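Long-range contacts in uncharacterized protein (Wolinella succinogenes, PDB 3PU6), which is of unknown function but probably acts as a hydrogenase maturation protease, an endopeptidase that activates its target enzyme by cleaving it: residues K5-V10 with V60-M65; V10-R15 with G40-E45; I22-L27 with F135-R140; I73-L78 with K106-G111. All coordinates share one frame; numbering follows the deposited sequence.

Contact 1 of 4, residues K5-V10 with V60-M65; sequences KVLLCV and VVADAM
In Leu7, chi1 (172°) sets CG anti to the backbone N, beside the carbonyl carbon, and chi2 (50°) sets the branches, of which CD1 reaches Val60; there CG1 is likewise anti to N (chi1 171°). Leu7 CD1 and Val60 CG1 are 3.5 Å apart, and the same CD1 also touches Ala62 CB at 4.0 Å. Underneath, strands 5-10 and 58-66 run parallel, and Leu7, Leu8 and Cys9 are in register with Val60, Val61 and Ala62. Four backbone hydrogen bonds alternate between the strands: Val60 N to Val6 O (2.8 Å), Leu8 N to Val60 O (2.7 Å), Ala62 N to Leu8 O and Val10 N to Ala62 O. In the third, the donor is tilted from the carbonyl plane of Leu8.

Side chains leave the sheet on two faces. Leu7, Cys9, Val60 and Ala62 point to the face covered by helix 20-31, where Leu7 touches Val28 and Ala62 touches Ala21. Leu8 and Val61 point to the other face; there Val10 CG2 lies 4.2 Å from Val61 CG2, the two side chains pointing the same way. Strand 35-41 flanks 5-10 and strand 106-114 flanks 58-66, which makes this pair the centre of an alpha/beta sheet.

Asp63 OD1 lies 3.6 Å from Val10 CG1, takes a weak bond from Ala64 N, and is 3.2 Å from Val10 O, two acceptors that are not bonded. The chemistry is therefore divided: backbone groups satisfy one another, the side chains meeting across the strands are mostly hydrocarbon, and a carboxylate joins where strand 5-10 ends.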
# COMPACT_ATOMS: atom_id res chain seq x y z
N LYS A 5 12.65 3.95 -3.39
CA LYS A 5 11.33 3.96 -2.78
C LYS A 5 10.31 3.10 -3.53
O LYS A 5 9.98 3.38 -4.68
CB LYS A 5 10.83 5.39 -2.73
CG LYS A 5 11.81 6.34 -2.06
CD LYS A 5 11.38 7.78 -2.30
CE LYS A 5 12.54 8.56 -2.83
NZ LYS A 5 12.08 9.40 -3.95
N VAL A 6 9.80 2.07 -2.86
CA VAL A 6 8.82 1.14 -3.44
C VAL A 6 7.45 1.25 -2.79
O VAL A 6 7.33 1.37 -1.58
CB VAL A 6 9.26 -0.35 -3.31
CG1 VAL A 6 8.13 -1.28 -3.71
CG2 VAL A 6 10.49 -0.62 -4.13
N LEU A 7 6.41 1.19 -3.62
CA LEU A 7 5.04 1.11 -3.13
C LEU A 7 4.42 -0.21 -3.59
O LEU A 7 4.18 -0.40 -4.78
CB LEU A 7 4.21 2.28 -3.67
CG LEU A 7 2.70 2.22 -3.40
CD1 LEU A 7 2.41 1.92 -1.92
CD2 LEU A 7 2.00 3.50 -3.87
N LEU A 8 4.18 -1.12 -2.64
CA LEU A 8 3.54 -2.41 -2.92
C LEU A 8 2.03 -2.35 -2.73
O LEU A 8 1.55 -2.27 -1.61
CB LEU A 8 4.13 -3.54 -2.06
CG LEU A 8 3.51 -4.95 -2.19
CD1 LEU A 8 3.58 -5.50 -3.61
CD2 LEU A 8 4.13 -5.96 -1.21
N CYS A 9 1.28 -2.41 -3.83
CA CYS A 9 -0.17 -2.30 -3.73
C CYS A 9 -0.83 -3.66 -3.68
O CYS A 9 -0.64 -4.49 -4.56
CB CYS A 9 -0.75 -1.51 -4.90
SG CYS A 9 0.09 0.00 -5.14
N VAL A 10 -1.63 -3.85 -2.62
CA VAL A 10 -2.34 -5.09 -2.33
C VAL A 10 -3.85 -4.85 -2.50
O VAL A 10 -4.34 -3.74 -2.28
CB VAL A 10 -2.03 -5.57 -0.89
CG1 VAL A 10 -2.81 -6.83 -0.54
CG2 VAL A 10 -0.54 -5.80 -0.72
N VAL A 60 6.62 1.13 1.09
CA VAL A 60 5.28 1.37 1.55
C VAL A 60 4.39 0.27 0.99
O VAL A 60 4.36 0.04 -0.23
CB VAL A 60 4.77 2.73 1.07
CG1 VAL A 60 3.30 2.87 1.38
CG2 VAL A 60 5.56 3.84 1.73
N VAL A 61 3.70 -0.42 1.89
CA VAL A 61 2.75 -1.46 1.52
C VAL A 61 1.35 -0.92 1.79
O VAL A 61 1.01 -0.66 2.92
CB VAL A 61 3.02 -2.81 2.27
CG1 VAL A 61 3.16 -2.60 3.76
CG2 VAL A 61 1.93 -3.82 1.98
N ALA A 62 0.57 -0.72 0.73
CA ALA A 62 -0.78 -0.19 0.86
C ALA A 62 -1.88 -1.24 0.63
O ALA A 62 -1.75 -2.11 -0.23
CB ALA A 62 -0.97 0.96 -0.08
N ASP A 63 -2.96 -1.14 1.40
CA ASP A 63 -4.06 -2.11 1.34
C ASP A 63 -5.38 -1.50 1.76
O ASP A 63 -5.40 -0.57 2.54
CB ASP A 63 -3.77 -3.32 2.26
CG ASP A 63 -4.53 -4.56 1.82
OD1 ASP A 63 -5.21 -4.49 0.76
OD2 ASP A 63 -4.46 -5.61 2.51
N ALA A 64 -6.47 -2.03 1.23
CA ALA A 64 -7.79 -1.74 1.77
C ALA A 64 -7.90 -2.39 3.14
O ALA A 64 -7.34 -3.46 3.37
CB ALA A 64 -8.87 -2.29 0.86
N MSE A 65 -8.58 -1.74 4.07
CA MSE A 65 -8.96 -2.44 5.29
C MSE A 65 -10.40 -2.16 5.64
O MSE A 65 -10.81 -1.01 5.78
CB MSE A 65 -8.01 -2.14 6.45
CG MSE A 65 -7.59 -0.70 6.53
SE MSE A 65 -6.26 -0.46 7.92
CE MSE A 65 -6.63 1.44 8.39

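Contact 2 of 4, residues V10-R15 with G40-E45; sequences VGNELR and GYDTPE
Val10 and Tyr41 form a single parallel bridge at the C-terminal ends of neighbouring strands 5-10 and 35-41, where both strands give way to loops and turns. Their CA atoms are 4.6 Å apart and their side chains diverge. The one hydrogen bond across the segments is Gly11 N to Tyr41 O (2.8 Å), fairly straight at the hydrogen but with the donor well above the carbonyl plane, 59° out of it. Gly11 has phi 137°, at which a beta carbon would press on the carbonyl O of Val10, a geometry that calls for glycine.

On the Val10 side chain, CG2 meets Pro44 CG at 3.6 Å and CG1 approaches the same ring atom at 3.9 Å, the two side chains crossing at about a right angle. An alanine in place of Val10 would probably open a gap beside the Pro44 ring, because both methyls that touch it would be gone.

Each segment folds into a turn of its own. Gly40 to Thr43 is a type II' turn, closed by Thr43 N to Gly40 O; Asn12 to Arg15 is a type I turn, in which Asn12 OD1 also accepts Leu14 N (2.9 Å), an Asx turn. Asn12 ND2 comes only loosely near Asp42 OD2, at 3.8 Å. Glu13 OE1 comes within 3.9 Å of Tyr41 CE1 at a slant to the ring, while OE2 is held by a salt bridge to Arg26 of helix 20-31.

The chemistry thus implies that one backbone amide and one apolar patch join the strand ends and the loops after them, while Asn12 OD1 and Glu13 OE2 are engaged away from the join.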
# COMPACT_ATOMS: atom_id res chain seq x y z
N VAL A 10 -1.63 -3.85 -2.62
CA VAL A 10 -2.34 -5.09 -2.33
C VAL A 10 -3.85 -4.85 -2.50
O VAL A 10 -4.34 -3.74 -2.28
CB VAL A 10 -2.03 -5.57 -0.89
CG1 VAL A 10 -2.81 -6.83 -0.54
CG2 VAL A 10 -0.54 -5.80 -0.72
N GLY A 11 -4.59 -5.89 -2.92
CA GLY A 11 -6.03 -5.81 -3.10
C GLY A 11 -6.52 -6.47 -4.37
O GLY A 11 -5.73 -6.88 -5.22
N ASN A 12 -7.83 -6.54 -4.50
CA ASN A 12 -8.51 -7.28 -5.55
C ASN A 12 -9.49 -6.38 -6.27
O ASN A 12 -10.51 -5.97 -5.71
CB ASN A 12 -9.26 -8.46 -4.93
CG ASN A 12 -9.84 -9.42 -5.96
OD1 ASN A 12 -10.20 -9.04 -7.08
ND2 ASN A 12 -9.98 -10.67 -5.57
N GLU A 13 -9.18 -6.07 -7.52
CA GLU A 13 -9.95 -5.10 -8.28
C GLU A 13 -11.33 -5.60 -8.65
O GLU A 13 -12.17 -4.82 -9.08
CB GLU A 13 -9.20 -4.73 -9.55
CG GLU A 13 -8.06 -3.75 -9.35
CD GLU A 13 -7.36 -3.39 -10.65
OE1 GLU A 13 -7.15 -4.30 -11.51
OE2 GLU A 13 -7.01 -2.20 -10.82
N LEU A 14 -11.55 -6.91 -8.50
CA LEU A 14 -12.84 -7.50 -8.81
C LEU A 14 -13.78 -7.53 -7.60
O LEU A 14 -14.93 -7.92 -7.72
CB LEU A 14 -12.64 -8.89 -9.38
CG LEU A 14 -11.74 -8.95 -10.62
CD1 LEU A 14 -11.61 -10.38 -11.12
CD2 LEU A 14 -12.26 -8.03 -11.72
N ARG A 15 -13.28 -7.07 -6.46
CA ARG A 15 -14.05 -6.94 -5.22
C ARG A 15 -14.33 -5.49 -4.80
O ARG A 15 -14.22 -5.17 -3.62
CB ARG A 15 -13.27 -7.59 -4.09
CG ARG A 15 -13.16 -9.06 -4.20
CD ARG A 15 -14.52 -9.70 -4.16
NE ARG A 15 -14.42 -11.11 -4.49
CZ ARG A 15 -14.53 -11.59 -5.72
NH1 ARG A 15 -14.76 -10.77 -6.74
NH2 ARG A 15 -14.42 -12.89 -5.93
N GLY A 40 0.82 -6.09 -6.33
CA GLY A 40 0.85 -7.45 -5.86
C GLY A 40 -0.54 -8.03 -5.99
O GLY A 40 -0.72 -9.24 -5.86
N TYR A 41 -1.50 -7.16 -6.25
CA TYR A 41 -2.91 -7.51 -6.17
C TYR A 41 -3.20 -8.39 -4.96
O TYR A 41 -2.94 -8.00 -3.82
CB TYR A 41 -3.35 -8.17 -7.47
CG TYR A 41 -3.07 -7.29 -8.66
CD1 TYR A 41 -3.94 -6.26 -9.00
CD2 TYR A 41 -1.91 -7.46 -9.42
CE1 TYR A 41 -3.68 -5.43 -10.08
CE2 TYR A 41 -1.64 -6.63 -10.50
CZ TYR A 41 -2.52 -5.62 -10.83
OH TYR A 41 -2.25 -4.80 -11.90
N ASP A 42 -3.71 -9.59 -5.20
CA ASP A 42 -4.05 -10.49 -4.09
C ASP A 42 -2.99 -11.57 -3.87
O ASP A 42 -3.17 -12.49 -3.08
CB ASP A 42 -5.46 -11.08 -4.25
CG ASP A 42 -5.69 -11.67 -5.64
OD1 ASP A 42 -4.93 -11.31 -6.58
OD2 ASP A 42 -6.62 -12.48 -5.80
N THR A 43 -1.86 -11.41 -4.57
CA THR A 43 -0.70 -12.30 -4.41
C THR A 43 0.63 -11.53 -4.33
O THR A 43 1.56 -11.78 -5.12
CB THR A 43 -0.65 -13.38 -5.53
OG1 THR A 43 -1.03 -12.79 -6.78
CG2 THR A 43 -1.61 -14.50 -5.21
N PRO A 44 0.73 -10.61 -3.35
CA PRO A 44 1.86 -9.73 -3.07
C PRO A 44 3.15 -10.51 -3.00
O PRO A 44 4.22 -9.94 -3.24
CB PRO A 44 1.53 -9.21 -1.66
CG PRO A 44 0.10 -9.25 -1.58
CD PRO A 44 -0.33 -10.45 -2.34
N GLU A 45 3.05 -11.79 -2.67
CA GLU A 45 4.24 -12.61 -2.51
C GLU A 45 4.86 -12.84 -3.88
O GLU A 45 6.05 -13.07 -4.01
CB GLU A 45 3.93 -13.93 -1.81
CG GLU A 45 2.95 -14.82 -2.57
CD GLU A 45 1.49 -14.49 -2.27
OE1 GLU A 45 1.19 -13.31 -1.97
OE2 GLU A 45 0.64 -15.41 -2.33

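Contact 3 of 4, residues I22-L27 with F135-R140; sequences IALGRL and FVALGR
Leu27 and Phe135 meet at about a right angle, with Leu27 CD1 set over one face of the phenyl ring and CD2 beyond its rim. Leu27 CD1 sits 3.8 Å above the ring plane, offset toward the rim and 15° off the normal through the ring centre, which is the geometry of a CH-pi contact. Its sister branch CD2 reaches the ring at Phe135 CE1, 3.9 Å away. Phe135 leaves its helix pointing away from Leu27, and its CG, anti to the carbonyl carbon (chi1 -77°), begins the path by which the ring comes back to the leucine.

Leu138 approaches Leu27 differently, at a slant: its CD2 touches Leu27 CB at 3.6 Å, and CD1 lies against the same carbon. An alanine at Leu27 would keep that CB but is likely to uncover the ring face of Phe135, since the CD1 over it and the CD2 at its rim would both be removed.

The helices that carry these residues, 20-31 and 128-147, lie on the same face of the central sheet and form one helical layer of an alpha/beta/alpha sandwich. Their short segments pass 9.3 Å apart with a crossing angle of -53°. Nearest together are Leu24 and Leu138, with CA atoms 6.3 Å apart.

Leu24 works with both terminal branches. CD1 lies against the turn of the other helix, resting on the backbone at Leu138 N, and is 3.8 Å from Ala137 CB and about as far from Leu138 CB, while CD2 also faces Ala137 CB. Farther along helix 20-31, Val28 and Gln31 also touch the Leu138 side chain.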
# COMPACT_ATOMS: atom_id res chain seq x y z
N ILE A 22 -4.91 -0.47 -5.33
CA ILE A 22 -4.48 -0.61 -6.71
C ILE A 22 -4.66 0.75 -7.36
O ILE A 22 -3.81 1.22 -8.12
CB ILE A 22 -5.29 -1.66 -7.51
CG1 ILE A 22 -5.31 -3.02 -6.80
CG2 ILE A 22 -4.73 -1.81 -8.89
CD1 ILE A 22 -3.98 -3.46 -6.36
N ALA A 23 -5.78 1.39 -7.06
CA ALA A 23 -6.03 2.72 -7.59
C ALA A 23 -4.89 3.68 -7.18
O ALA A 23 -4.29 4.37 -8.01
CB ALA A 23 -7.37 3.21 -7.14
N LEU A 24 -4.57 3.70 -5.89
CA LEU A 24 -3.50 4.55 -5.39
C LEU A 24 -2.21 4.29 -6.14
O LEU A 24 -1.46 5.21 -6.41
CB LEU A 24 -3.29 4.30 -3.90
CG LEU A 24 -2.09 5.00 -3.28
CD1 LEU A 24 -2.31 6.50 -3.22
CD2 LEU A 24 -1.82 4.44 -1.91
N GLY A 25 -1.96 3.03 -6.46
CA GLY A 25 -0.73 2.63 -7.11
C GLY A 25 -0.60 3.31 -8.44
O GLY A 25 0.46 3.78 -8.81
N ARG A 26 -1.70 3.38 -9.16
CA ARG A 26 -1.71 4.02 -10.46
C ARG A 26 -1.46 5.51 -10.35
O ARG A 26 -0.92 6.11 -11.27
CB ARG A 26 -3.05 3.78 -11.15
CG ARG A 26 -3.26 2.35 -11.52
CD ARG A 26 -4.53 2.16 -12.32
NE ARG A 26 -4.60 0.78 -12.83
CZ ARG A 26 -5.35 -0.18 -12.30
NH1 ARG A 26 -6.11 0.07 -11.24
NH2 ARG A 26 -5.33 -1.40 -12.83
N LEU A 27 -1.86 6.11 -9.23
CA LEU A 27 -1.67 7.55 -9.05
C LEU A 27 -0.20 7.87 -8.84
O LEU A 27 0.33 8.80 -9.44
CB LEU A 27 -2.50 8.09 -7.89
CG LEU A 27 -4.02 7.93 -8.03
CD1 LEU A 27 -4.75 8.42 -6.77
CD2 LEU A 27 -4.51 8.66 -9.27
N PHE A 135 -7.11 9.37 -3.33
CA PHE A 135 -6.48 10.67 -3.50
C PHE A 135 -5.92 11.23 -2.21
O PHE A 135 -4.83 11.79 -2.20
CB PHE A 135 -7.42 11.66 -4.18
CG PHE A 135 -7.53 11.43 -5.66
CD1 PHE A 135 -6.55 11.88 -6.52
CD2 PHE A 135 -8.59 10.70 -6.18
CE1 PHE A 135 -6.63 11.65 -7.87
CE2 PHE A 135 -8.68 10.47 -7.52
CZ PHE A 135 -7.70 10.94 -8.37
N VAL A 136 -6.66 11.06 -1.11
CA VAL A 136 -6.16 11.43 0.21
C VAL A 136 -4.90 10.63 0.56
O VAL A 136 -3.96 11.16 1.16
CB VAL A 136 -7.25 11.22 1.28
CG1 VAL A 136 -6.67 11.26 2.68
CG2 VAL A 136 -8.36 12.25 1.12
N ALA A 137 -4.89 9.35 0.18
CA ALA A 137 -3.74 8.46 0.36
C ALA A 137 -2.53 8.86 -0.50
O ALA A 137 -1.38 8.74 -0.08
CB ALA A 137 -4.15 7.02 0.09
N LEU A 138 -2.79 9.33 -1.72
CA LEU A 138 -1.77 9.89 -2.57
C LEU A 138 -1.13 11.05 -1.81
O LEU A 138 0.09 11.20 -1.77
CB LEU A 138 -2.40 10.39 -3.85
CG LEU A 138 -1.47 10.93 -4.93
CD1 LEU A 138 -0.36 9.95 -5.29
CD2 LEU A 138 -2.31 11.27 -6.13
N GLY A 139 -1.98 11.86 -1.19
CA GLY A 139 -1.53 12.99 -0.41
C GLY A 139 -0.43 12.57 0.55
O GLY A 139 0.64 13.18 0.58
N ARG A 140 -0.70 11.52 1.32
CA ARG A 140 0.23 11.08 2.36
C ARG A 140 1.53 10.48 1.82
O ARG A 140 2.57 10.56 2.48
CB ARG A 140 -0.47 10.10 3.31
CG ARG A 140 -1.89 10.51 3.66
CD ARG A 140 -1.93 11.79 4.48
NE ARG A 140 -1.30 11.58 5.79
CZ ARG A 140 -1.89 10.96 6.81
NH1 ARG A 140 -3.14 10.49 6.69
NH2 ARG A 140 -1.24 10.82 7.97

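Contact 4 of 4, residues I73-L78 with K106-G111; sequences IEFLDL and KTIFLG
Phe75 and Leu110 form a non-hydrogen-bonded pair where outermost strand 73-77, the one strand of the mixed alpha/beta sheet that runs the other way, pairs antiparallel with strand 106-114. The short axes are 4.5 Å apart and 177° from parallel. Glu74 with Gly111 and Leu76 with Phe109 are hydrogen-bonded pairs, each with two backbone bonds; Leu76 N to Phe109 O measures 2.9 Å. Beyond them Leu78 N donates to Thr107 O.

The close-packed part lies on the face toward helix 128-147. There Phe75, with CG anti to N (chi1 -157°), slants across its neighbours: CE1 meets Ile108 CG2 at 3.3 Å, CD1 meets Leu110 CB at 3.8 Å, and Phe109 O sits at the ring edge near its plane. On the other face Leu78 CD1 lies alongside Phe109 CB, 3.9 Å away, next to helices 81-85 and 94-103. Gly111 suits its place on that face, because a beta carbon there would run into Phe109 CE2.

The looser side is on this Phe109 face, where partly exposed Glu74 and Leu76 make few close side-chain contacts across; Glu74 CB stays 4.2 Å from Gly111 N, and the end of its chain leads away. At the Lys106 end of the Phe75 face, Asp77 and Lys106 cross at about a right angle. Asp77 OD1 takes the backbone N of Ser79, while Lys106 NZ, in a salt bridge, approaches OD2 to 2.6 Å from above the carboxylate plane.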
# COMPACT_ATOMS: atom_id res chain seq x y z
N ILE A 73 -7.37 6.52 7.39
CA ILE A 73 -6.12 6.02 6.83
C ILE A 73 -5.10 5.76 7.91
O ILE A 73 -4.71 6.65 8.63
CB ILE A 73 -5.56 7.04 5.81
CG1 ILE A 73 -6.25 6.87 4.46
CG2 ILE A 73 -4.05 6.89 5.67
CD1 ILE A 73 -6.13 8.05 3.57
N GLU A 74 -4.66 4.51 8.04
CA GLU A 74 -3.59 4.20 8.96
C GLU A 74 -2.24 4.35 8.28
O GLU A 74 -2.03 3.82 7.19
CB GLU A 74 -3.75 2.79 9.51
CG GLU A 74 -2.83 2.50 10.69
CD GLU A 74 -2.94 3.55 11.79
OE1 GLU A 74 -4.05 3.69 12.34
OE2 GLU A 74 -1.94 4.25 12.12
N PHE A 75 -1.31 5.06 8.90
CA PHE A 75 -0.01 5.29 8.29
C PHE A 75 1.14 5.11 9.29
O PHE A 75 1.40 6.00 10.08
CB PHE A 75 -0.01 6.68 7.66
CG PHE A 75 1.00 6.85 6.57
CD1 PHE A 75 1.39 5.78 5.79
CD2 PHE A 75 1.54 8.10 6.30
CE1 PHE A 75 2.32 5.94 4.78
CE2 PHE A 75 2.47 8.27 5.29
CZ PHE A 75 2.86 7.20 4.53
N LEU A 76 1.84 3.98 9.25
CA LEU A 76 2.79 3.65 10.31
C LEU A 76 4.15 3.14 9.84
O LEU A 76 4.24 2.43 8.86
CB LEU A 76 2.19 2.58 11.21
CG LEU A 76 0.82 2.81 11.84
CD1 LEU A 76 0.09 1.53 11.84
CD2 LEU A 76 0.97 3.31 13.25
N ASP A 77 5.19 3.49 10.58
CA ASP A 77 6.54 3.03 10.27
C ASP A 77 6.86 1.79 11.08
O ASP A 77 7.19 1.90 12.26
CB ASP A 77 7.55 4.12 10.62
CG ASP A 77 8.99 3.62 10.59
OD1 ASP A 77 9.27 2.57 9.96
OD2 ASP A 77 9.85 4.31 11.20
N LEU A 78 6.80 0.63 10.43
CA LEU A 78 6.98 -0.66 11.13
C LEU A 78 8.44 -0.99 11.42
O LEU A 78 8.74 -2.02 12.01
CB LEU A 78 6.26 -1.79 10.41
CG LEU A 78 4.76 -1.47 10.28
CD1 LEU A 78 4.01 -2.60 9.65
CD2 LEU A 78 4.14 -1.10 11.62
N LYS A 106 12.98 0.45 6.69
CA LYS A 106 11.87 1.35 6.45
C LYS A 106 10.69 0.68 5.76
O LYS A 106 10.38 1.01 4.61
CB LYS A 106 12.29 2.53 5.59
CG LYS A 106 12.71 3.74 6.37
CD LYS A 106 11.76 4.04 7.52
CE LYS A 106 12.24 5.26 8.29
NZ LYS A 106 11.58 5.36 9.61
N THR A 107 10.02 -0.23 6.45
CA THR A 107 8.74 -0.73 5.99
C THR A 107 7.59 0.04 6.61
O THR A 107 7.33 -0.04 7.81
CB THR A 107 8.52 -2.22 6.31
OG1 THR A 107 9.57 -3.00 5.72
CG2 THR A 107 7.17 -2.68 5.76
N ILE A 108 6.87 0.76 5.77
CA ILE A 108 5.76 1.56 6.22
C ILE A 108 4.44 0.95 5.76
O ILE A 108 4.29 0.64 4.59
CB ILE A 108 5.90 3.00 5.69
CG1 ILE A 108 7.08 3.69 6.38
CG2 ILE A 108 4.61 3.78 5.88
CD1 ILE A 108 7.82 4.64 5.51
N PHE A 109 3.49 0.79 6.68
CA PHE A 109 2.13 0.37 6.33
C PHE A 109 1.21 1.56 6.07
O PHE A 109 1.24 2.53 6.80
CB PHE A 109 1.51 -0.57 7.38
CG PHE A 109 0.12 -1.06 7.02
CD1 PHE A 109 -0.07 -2.04 6.06
CD2 PHE A 109 -1.01 -0.48 7.59
CE1 PHE A 109 -1.36 -2.45 5.69
CE2 PHE A 109 -2.29 -0.89 7.22
CZ PHE A 109 -2.47 -1.86 6.28
N LEU A 110 0.39 1.46 5.03
CA LEU A 110 -0.64 2.45 4.73
C LEU A 110 -2.00 1.80 4.52
O LEU A 110 -2.28 1.29 3.44
CB LEU A 110 -0.27 3.23 3.48
CG LEU A 110 -1.05 4.51 3.14
CD1 LEU A 110 -0.34 5.28 2.05
CD2 LEU A 110 -2.49 4.23 2.73
N GLY A 111 -2.85 1.84 5.55
CA GLY A 111 -4.17 1.24 5.48
C GLY A 111 -5.25 2.23 5.10
O GLY A 111 -5.31 3.32 5.66

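How the contacts relate
Contacts 1, 2 and 4 belong to one five-stranded sheet, ordered 35-41, 5-10, 58-66, 106-114, 73-77. The centre of contact 1 lies about 1 Å from the centre of the chain; contacts 2 and 4 join the outermost strands on opposite sides of it, their centres about 18 Å apart. Pairing carries through by probable backbone hydrogen bonds, Cys9 O with Gly40 N toward contact 2 and Val61 N with Ile108 O toward contact 4. Contact 3 packs two helices over one face, enclosing contact 4 along the chain and resting on it where Val136 meets Ile73, which joins helical layer and sheet in one compact domain. Contact 2 is nested within contact 1, and the Glu13–Arg26 salt bridge links it to contact 3.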